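Local coordinates for protein endoglucanase (Bacillus akibai, PDB 1UWW) that hydrolyses internal beta-1,4-glucosidic linkages of cellulose and related glucans, this chain being its family 28 carbohydrate-binding module, specific for non-crystalline cellulose, at residues Val9-Val17 with Gly25-Ala33; Ala16-Asp24 with Phe182-Gly190. All blocks are in the same frame, centred on the assembly; numbering follows the deposited sequence.

In the fold
Both contacts fix the N-terminal loop region of the binding module to the sandwich, and each is partly buried. The centre of contact 1 lies about 14 Å from the centre of the chain, that of contact 2 about 11 Å. Contact 1 joins the tail to the turn before edge strand 30-32 in the five-stranded sheet; contact 2 carries the loop 16-24 across to strand 180-189 of the six-stranded sheet. The first relies on arginine, lysine and aspartate charges and on backbone carbonyls; the second on a calcium ion, one beta bridge and apolar packing. They share Ala16 and Val17, and touch directly through Gln28 OE1 with Val21 N and Trp30 NE1 with Ser20 OG.

Contact 1. Residues Val9-Val17 with Gly25-Ala33; sequences VHDPKGEAV and GTRQGWDWA
The guanidinium group of Arg27 is flanked, toward its rim, by His10 and Lys13 of the Val9-Val17 segment. His10 CB sits over one face, 3.7 Å from Arg27 NH2, and Lys13 CB over the opposite face, 3.4 Å from Arg27 NH2. At the edge of the group, Arg27 NE donates to Asp11 O at 2.8 Å, the oxygen near the guanidinium plane but the donor raised above the carbonyl plane; NH2 adds a weak bond to the same oxygen. A bend at chi3 (-84°) helps turn Arg27 NH1 toward Asp31 OD1, 3.1 Å away in a salt bridge. Lys13 NZ meets Asp31 OD2 on its anti side at 3.2 Å, its extended chain crossing the aspartate at about a right angle, and one carboxylate therefore joins both cations. This network fastens the N-terminal tail of the module to a type I' turn, Arg27 to Trp30, which leads into edge strand 30-32 of the beta-sandwich. The backbones join alongside: Arg27 N donates to Pro12 O and Gly29 N to Lys13 O, each at 2.9 Å. Thr26 OG1 accepts from Gln28 N in an ST turn, bonds to Asp24, and is bridged by water to Glu15 N. Beyond Arg27, the His10 ring approaches Trp32 obliquely, CE1 coming to the indole edge at NE1; His10 ND1 itself bonds to Leu42 and Trp32 NE1 to Thr40.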
loop_
_atom_site.group_PDB
_atom_site.type_symbol
_atom_site.label_atom_id
_atom_site.label_comp_id
_atom_site.label_asym_id
_atom_site.label_seq_id
_atom_site.Cartn_x
_atom_site.Cartn_y
_atom_site.Cartn_z
ATOM N N VAL A 9 17.917 22.773 -11.752
ATOM C CA VAL A 9 17.559 23.963 -10.978
ATOM C C VAL A 9 16.095 23.926 -10.488
ATOM O O VAL A 9 15.136 23.941 -11.261
ATOM C CB VAL A 9 17.793 25.265 -11.779
ATOM C CG1 VAL A 9 17.286 26.494 -10.990
ATOM C CG2 VAL A 9 19.281 25.403 -12.154
ATOM N N HIS A 10 15.962 23.909 -9.180
ATOM C CA HIS A 10 14.655 23.965 -8.545
ATOM C C HIS A 10 14.306 25.395 -8.227
ATOM O O HIS A 10 15.174 26.263 -8.190
ATOM C CB HIS A 10 14.708 23.171 -7.267
ATOM C CG HIS A 10 15.203 21.781 -7.463
ATOM N ND1 HIS A 10 14.474 20.820 -8.132
ATOM C CD2 HIS A 10 16.376 21.195 -7.126
ATOM C CE1 HIS A 10 15.150 19.686 -8.140
ATOM N NE2 HIS A 10 16.314 19.891 -7.549
ATOM N N ASP A 11 13.035 25.656 -7.978
ATOM C CA ASP A 11 12.639 26.890 -7.322
ATOM C C ASP A 11 13.236 26.943 -5.891
ATOM O O ASP A 11 13.683 25.930 -5.344
ATOM C CB ASP A 11 11.113 27.011 -7.271
ATOM C CG ASP A 11 10.521 27.614 -8.529
ATOM O OD1 ASP A 11 11.260 28.010 -9.470
ATOM O OD2 ASP A 11 9.298 27.756 -8.696
ATOM N N PRO A 12 13.273 28.125 -5.274
ATOM C CA PRO A 12 13.894 28.266 -3.950
ATOM C C PRO A 12 13.293 27.292 -2.912
ATOM O O PRO A 12 12.066 27.118 -2.907
ATOM C CB PRO A 12 13.605 29.725 -3.589
ATOM C CG PRO A 12 13.451 30.410 -4.889
ATOM C CD PRO A 12 12.748 29.417 -5.775
ATOM N N LYS A 13 14.130 26.641 -2.110
ATOM C CA LYS A 13 13.661 25.656 -1.132
ATOM C C LYS A 13 12.822 26.296 -0.033
ATOM O O LYS A 13 11.801 25.740 0.375
ATOM C CB LYS A 13 14.821 24.874 -0.516
ATOM C CG LYS A 13 14.374 23.772 0.438
ATOM C CD LYS A 13 15.540 22.924 0.880
ATOM C CE LYS A 13 15.080 21.765 1.729
ATOM N NZ LYS A 13 16.144 20.733 1.767
ATOM N N GLY A 14 13.222 27.466 0.447
ATOM C CA GLY A 14 12.514 28.128 1.522
ATOM C C GLY A 14 12.679 27.403 2.844
ATOM O O GLY A 14 13.507 26.502 2.997
ATOM N N GLU A 15 11.851 27.786 3.793
ATOM C CA GLU A 15 11.859 27.216 5.132
ATOM C C GLU A 15 10.687 26.272 5.280
ATOM O O GLU A 15 9.623 26.507 4.702
ATOM C CB GLU A 15 11.758 28.335 6.165
ATOM C CG GLU A 15 12.910 29.335 6.102
ATOM C CD GLU A 15 14.232 28.789 6.627
ATOM O OE1 GLU A 15 14.239 27.841 7.451
ATOM O OE2 GLU A 15 15.285 29.327 6.221
ATOM N N ALA A 16 10.871 25.219 6.070
ATOM C CA ALA A 16 9.846 24.212 6.271
ATOM C C ALA A 16 8.671 24.799 7.019
ATOM O O ALA A 16 8.819 25.297 8.141
ATOM C CB ALA A 16 10.414 23.007 7.013
ATOM N N VAL A 17 7.517 24.769 6.361
ATOM C CA VAL A 17 6.260 25.319 6.885
ATOM C C VAL A 17 5.172 24.278 6.645
ATOM O O VAL A 17 5.033 23.793 5.544
ATOM C CB VAL A 17 5.884 26.659 6.161
ATOM C CG1 VAL A 17 4.526 27.183 6.593
ATOM C CG2 VAL A 17 6.947 27.733 6.412
ATOM N N GLY A 25 6.388 31.780 -3.262
ATOM C CA GLY A 25 7.395 31.555 -4.281
ATOM C C GLY A 25 8.457 30.521 -3.933
ATOM O O GLY A 25 9.425 30.374 -4.696
ATOM N N THR A 26 8.273 29.773 -2.834
ATOM C CA THR A 26 9.212 28.726 -2.440
ATOM C C THR A 26 8.537 27.371 -2.259
ATOM O O THR A 26 7.323 27.261 -2.185
ATOM C CB THR A 26 9.917 29.033 -1.105
ATOM O OG1 THR A 26 9.065 28.720 0.008
ATOM C CG2 THR A 26 10.293 30.523 -0.936
ATOM N N ARG A 27 9.386 26.353 -2.132
ATOM C CA ARG A 27 8.988 24.970 -1.876
ATOM C C ARG A 27 8.672 24.706 -0.406
ATOM O O ARG A 27 8.372 23.577 -0.051
ATOM C CB ARG A 27 10.069 24.018 -2.355
ATOM C CG ARG A 27 10.348 24.098 -3.835
ATOM C CD ARG A 27 11.408 23.116 -4.269
ATOM N NE ARG A 27 12.770 23.612 -4.081
ATOM C CZ ARG A 27 13.796 22.925 -3.644
ATOM N NH1 ARG A 27 13.676 21.698 -3.168
ATOM N NH2 ARG A 27 14.990 23.515 -3.624
ATOM N N GLN A 28 8.736 25.726 0.440
ATOM C CA GLN A 28 8.419 25.597 1.864
ATOM C C GLN A 28 9.053 24.359 2.523
ATOM O O GLN A 28 8.434 23.652 3.316
ATOM C CB GLN A 28 6.921 25.688 2.127
ATOM C CG GLN A 28 6.341 27.039 1.675
ATOM C CD GLN A 28 4.988 27.327 2.255
ATOM O OE1 GLN A 28 4.020 26.619 1.992
ATOM N NE2 GLN A 28 4.905 28.374 3.076
ATOM N N GLY A 29 10.312 24.119 2.201
ATOM C CA GLY A 29 11.091 23.058 2.811
ATOM C C GLY A 29 11.026 21.692 2.154
ATOM O O GLY A 29 11.695 20.765 2.623
ATOM N N TRP A 30 10.211 21.541 1.116
ATOM C CA TRP A 30 10.077 20.266 0.393
ATOM C C TRP A 30 11.210 20.072 -0.602
ATOM O O TRP A 30 11.593 21.006 -1.315
ATOM C CB TRP A 30 8.722 20.217 -0.319
ATOM C CG TRP A 30 7.589 20.054 0.634
ATOM C CD1 TRP A 30 6.905 21.029 1.302
ATOM C CD2 TRP A 30 7.041 18.811 1.068
ATOM N NE1 TRP A 30 5.955 20.460 2.108
ATOM C CE2 TRP A 30 6.035 19.098 2.006
ATOM C CE3 TRP A 30 7.336 17.470 0.792
ATOM C CZ2 TRP A 30 5.298 18.099 2.641
ATOM C CZ3 TRP A 30 6.609 16.481 1.416
ATOM C CH2 TRP A 30 5.591 16.801 2.335
ATOM N N ASP A 31 11.695 18.850 -0.703
ATOM C CA ASP A 31 12.799 18.510 -1.582
ATOM C C ASP A 31 12.683 17.045 -1.966
ATOM O O ASP A 31 11.788 16.333 -1.493
ATOM C CB ASP A 31 14.112 18.744 -0.843
ATOM C CG ASP A 31 15.260 19.095 -1.746
ATOM O OD1 ASP A 31 15.169 18.942 -2.980
ATOM O OD2 ASP A 31 16.324 19.588 -1.268
ATOM N N TRP A 32 13.569 16.588 -2.829
ATOM C CA TRP A 32 13.662 15.168 -3.149
ATOM C C TRP A 32 14.368 14.406 -2.032
ATOM O O TRP A 32 15.421 14.844 -1.540
ATOM C CB TRP A 32 14.415 14.940 -4.452
ATOM C CG TRP A 32 13.715 15.420 -5.659
ATOM C CD1 TRP A 32 14.179 16.325 -6.575
ATOM C CD2 TRP A 32 12.402 15.033 -6.132
ATOM N NE1 TRP A 32 13.256 16.524 -7.570
ATOM C CE2 TRP A 32 12.151 15.740 -7.325
ATOM C CE3 TRP A 32 11.428 14.129 -5.677
ATOM C CZ2 TRP A 32 10.991 15.568 -8.066
ATOM C CZ3 TRP A 32 10.270 13.988 -6.410
ATOM C CH2 TRP A 32 10.067 14.697 -7.596
ATOM N N ALA A 33 13.841 13.248 -1.648
ATOM C CA ALA A 33 14.590 12.308 -0.821
ATOM C C ALA A 33 15.799 11.817 -1.617
ATOM O O ALA A 33 15.737 11.741 -2.849
ATOM C CB ALA A 33 13.712 11.143 -0.400
HETATM O O HOH W 1 8.643 30.208 -7.423
HETATM O O HOH W 2 9.477 29.452 2.994
#

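Contact 2. Residues Ala16-Asp24 with Phe182-Gly190; sequences AVLPSVFED and FVDNVRFEG. With CA (calcium ion), chain C.
Val21 and Asp184 meet at a calcium ion, to which Val21 gives its backbone oxygen, Val21 O to calcium being 2.4 Å. Asp184 binds in bidentate fashion, its OD1 and OD2 each 2.5 Å from the metal, while Glu23 reaches it through OE2 alone. A water held by Asn185 OD1 is a further ligand, the amide being held in turn by Asn185 ND2 bonding to Asp92; Ser50 and Asn51 complete the site. Val21 O is drawn close to Glu23 OE2 and Asp184 OD1 by the shared metal, not by hydrogen bonds, and the ion probably offsets the charge of the two carboxylates. With CG roughly anti to its backbone N (chi1 -156°), Asp184 turns its carboxylate to the metal; OD1 also lies at the edge of the Phe22 ring, 3.7 Å from Phe22 CD2, and takes a weak bond from Asn185 N.

Next to the site, Ser20 and Val186 form a single antiparallel, hydrogen-bonded bridge. Ser20 N donates to Val186 O at 2.9 Å, and Val186 N returns a more bent bond (136°) to Ser20 O at 3.1 Å. Asn185 and Val186 both face Ser20, a G1 beta bulge in which Asn185 takes up left-handed backbone angles. The loop is shaped here by the cis peptide bond before Pro19 and by Ser20 OG, which donates to Val17 O over 2.7 Å and is also bonded to Trp30 NE1. Farther out, Pro19 packs on Arg187 CB, and Leu18 CD2 comes obliquely to the Phe188 ring, 3.9 Å from Phe188 CD2.

Strand 180-189 runs between strands 50-58 and 88-97 in the six-stranded sheet of the sandwich; past its Val183-Leu53 pairing with strand 50-58, residues Pro19-Val21 lie beside it through the one bridge, while Asp184 and Arg187 bond to strand 88-97.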
loop_
_atom_site.group_PDB
_atom_site.type_symbol
_atom_site.label_atom_id
_atom_site.label_comp_id
_atom_site.label_asym_id
_atom_site.label_seq_id
_atom_site.Cartn_x
_atom_site.Cartn_y
_atom_site.Cartn_z
ATOM N N ALA A 16 10.871 25.219 6.070
ATOM C CA ALA A 16 9.846 24.212 6.271
ATOM C C ALA A 16 8.671 24.799 7.019
ATOM O O ALA A 16 8.819 25.297 8.141
ATOM C CB ALA A 16 10.414 23.007 7.013
ATOM N N VAL A 17 7.517 24.769 6.361
ATOM C CA VAL A 17 6.260 25.319 6.885
ATOM C C VAL A 17 5.172 24.278 6.645
ATOM O O VAL A 17 5.033 23.793 5.544
ATOM C CB VAL A 17 5.884 26.659 6.161
ATOM C CG1 VAL A 17 4.526 27.183 6.593
ATOM C CG2 VAL A 17 6.947 27.733 6.412
ATOM N N LEU A 18 4.410 23.963 7.665
ATOM C CA LEU A 18 3.316 23.022 7.573
ATOM C C LEU A 18 2.131 23.636 8.336
ATOM O O LEU A 18 2.353 24.048 9.507
ATOM C CB LEU A 18 3.825 21.691 8.140
ATOM C CG LEU A 18 2.975 20.473 7.851
ATOM C CD1 LEU A 18 3.093 20.030 6.415
ATOM C CD2 LEU A 18 3.327 19.381 8.823
ATOM N N PRO A 19 0.913 23.774 7.772
ATOM C CA PRO A 19 0.537 23.395 6.386
ATOM C C PRO A 19 1.328 24.081 5.275
ATOM O O PRO A 19 1.661 25.275 5.335
ATOM C CB PRO A 19 -0.939 23.787 6.304
ATOM C CG PRO A 19 -1.416 23.694 7.759
ATOM C CD PRO A 19 -0.266 24.221 8.539
ATOM N N SER A 20 1.618 23.316 4.225
ATOM C CA SER A 20 2.393 23.796 3.086
ATOM C C SER A 20 1.432 24.221 1.966
ATOM O O SER A 20 0.717 23.401 1.402
ATOM C CB SER A 20 3.363 22.707 2.586
ATOM O OG SER A 20 4.118 22.112 3.639
ATOM N N VAL A 21 1.386 25.527 1.697
ATOM C CA VAL A 21 0.491 26.121 0.719
ATOM C C VAL A 21 1.201 26.697 -0.527
ATOM O O VAL A 21 0.552 27.014 -1.505
ATOM C CB VAL A 21 -0.435 27.175 1.374
ATOM C CG1 VAL A 21 -1.283 26.516 2.454
ATOM C CG2 VAL A 21 0.363 28.344 1.953
ATOM N N PHE A 22 2.503 26.865 -0.481
ATOM C CA PHE A 22 3.309 27.231 -1.665
ATOM C C PHE A 22 2.920 28.567 -2.262
ATOM O O PHE A 22 2.963 28.735 -3.465
ATOM C CB PHE A 22 3.296 26.107 -2.722
ATOM C CG PHE A 22 3.621 24.746 -2.127
ATOM C CD1 PHE A 22 4.927 24.437 -1.745
ATOM C CD2 PHE A 22 2.613 23.805 -1.906
ATOM C CE1 PHE A 22 5.207 23.213 -1.175
ATOM C CE2 PHE A 22 2.904 22.594 -1.322
ATOM C CZ PHE A 22 4.214 22.294 -0.961
ATOM N N GLU A 23 2.590 29.536 -1.400
ATOM C CA GLU A 23 2.163 30.855 -1.854
ATOM C C GLU A 23 3.220 31.951 -1.703
ATOM O O GLU A 23 2.920 33.118 -1.996
ATOM C CB GLU A 23 0.877 31.265 -1.154
ATOM C CG GLU A 23 -0.309 30.336 -1.420
ATOM C CD GLU A 23 -0.608 30.130 -2.907
ATOM O OE1 GLU A 23 -0.427 31.059 -3.751
ATOM O OE2 GLU A 23 -1.080 29.020 -3.247
ATOM N N ASP A 24 4.440 31.599 -1.323
ATOM C CA ASP A 24 5.522 32.572 -1.112
ATOM C C ASP A 24 6.653 32.435 -2.136
ATOM O O ASP A 24 7.766 32.892 -1.890
ATOM C CB ASP A 24 6.087 32.445 0.317
ATOM C CG ASP A 24 6.706 31.060 0.608
ATOM O OD1 ASP A 24 6.783 30.212 -0.308
ATOM O OD2 ASP A 24 7.144 30.734 1.740
ATOM N N PHE A 182 1.123 17.918 -9.388
ATOM C CA PHE A 182 1.054 19.099 -8.518
ATOM C C PHE A 182 0.579 18.647 -7.128
ATOM O O PHE A 182 -0.374 17.871 -7.017
ATOM C CB PHE A 182 0.049 20.137 -9.027
ATOM C CG PHE A 182 0.194 20.530 -10.493
ATOM C CD1 PHE A 182 -0.295 19.701 -11.524
ATOM C CD2 PHE A 182 0.741 21.747 -10.825
ATOM C CE1 PHE A 182 -0.197 20.078 -12.847
ATOM C CE2 PHE A 182 0.828 22.145 -12.180
ATOM C CZ PHE A 182 0.352 21.324 -13.164
ATOM N N VAL A 183 1.207 19.184 -6.091
ATOM C CA VAL A 183 0.850 18.927 -4.686
ATOM C C VAL A 183 0.571 20.261 -4.000
ATOM O O VAL A 183 1.365 21.188 -4.081
ATOM C CB VAL A 183 2.047 18.228 -3.996
ATOM C CG1 VAL A 183 1.914 18.188 -2.470
ATOM C CG2 VAL A 183 2.269 16.831 -4.572
ATOM N N ASP A 184 -0.549 20.339 -3.286
ATOM C CA ASP A 184 -0.892 21.569 -2.561
ATOM C C ASP A 184 -1.519 21.251 -1.199
ATOM O O ASP A 184 -2.106 20.203 -0.997
ATOM C CB ASP A 184 -1.829 22.446 -3.391
ATOM C CG ASP A 184 -1.787 23.924 -3.017
ATOM O OD1 ASP A 184 -1.003 24.373 -2.146
ATOM O OD2 ASP A 184 -2.531 24.704 -3.675
ATOM N N ASN A 185 -1.387 22.191 -0.276
ATOM C CA ASN A 185 -2.110 22.150 1.003
ATOM C C ASN A 185 -1.779 20.908 1.835
ATOM O O ASN A 185 -2.662 20.244 2.357
ATOM C CB ASN A 185 -3.616 22.320 0.809
ATOM C CG ASN A 185 -3.949 23.562 0.061
ATOM O OD1 ASN A 185 -3.504 24.645 0.438
ATOM N ND2 ASN A 185 -4.693 23.425 -1.025
ATOM N N VAL A 186 -0.491 20.600 1.952
ATOM C CA VAL A 186 -0.080 19.445 2.746
ATOM C C VAL A 186 -0.234 19.790 4.215
ATOM O O VAL A 186 0.303 20.769 4.666
ATOM C CB VAL A 186 1.384 18.986 2.473
ATOM C CG1 VAL A 186 1.642 17.643 3.172
ATOM C CG2 VAL A 186 1.699 18.909 0.998
ATOM N N ARG A 187 -0.979 18.983 4.946
ATOM C CA ARG A 187 -1.193 19.231 6.382
ATOM C C ARG A 187 -1.632 18.001 7.144
ATOM O O ARG A 187 -2.120 17.051 6.571
ATOM C CB ARG A 187 -2.251 20.293 6.559
ATOM C CG ARG A 187 -3.576 19.958 5.990
ATOM C CD ARG A 187 -4.616 20.992 6.353
ATOM N NE ARG A 187 -4.918 20.900 7.782
ATOM C CZ ARG A 187 -5.550 21.828 8.508
ATOM N NH1 ARG A 187 -5.972 22.957 7.951
ATOM N NH2 ARG A 187 -5.770 21.617 9.804
ATOM N N PHE A 188 -1.471 18.045 8.464
ATOM C CA PHE A 188 -2.201 17.152 9.341
ATOM C C PHE A 188 -3.598 17.715 9.585
ATOM O O PHE A 188 -3.769 18.923 9.672
ATOM C CB PHE A 188 -1.502 17.057 10.709
ATOM C CG PHE A 188 -0.230 16.262 10.729
ATOM C CD1 PHE A 188 -0.247 14.889 10.864
ATOM C CD2 PHE A 188 0.982 16.885 10.670
ATOM C CE1 PHE A 188 0.930 14.168 10.916
ATOM C CE2 PHE A 188 2.154 16.159 10.715
ATOM C CZ PHE A 188 2.120 14.800 10.823
ATOM N N GLU A 189 -4.592 16.852 9.708
ATOM C CA GLU A 189 -5.922 17.299 10.105
ATOM C C GLU A 189 -6.657 16.278 10.944
ATOM O O GLU A 189 -6.293 15.115 10.989
ATOM C CB GLU A 189 -6.743 17.812 8.920
ATOM C CG GLU A 189 -7.146 16.829 7.882
ATOM C CD GLU A 189 -8.037 17.486 6.818
ATOM O OE1 GLU A 189 -7.524 18.193 5.895
ATOM O OE2 GLU A 189 -9.279 17.316 6.930
ATOM N N GLY A 190 -7.688 16.757 11.634
ATOM C CA GLY A 190 -8.424 15.965 12.608
ATOM C C GLY A 190 -9.513 15.179 11.924
ATOM O O GLY A 190 -9.756 15.122 10.561
HETATM CA CA CA C . -1.387 26.709 -2.843
HETATM O O HOH W 3 -2.850 26.889 -1.011
#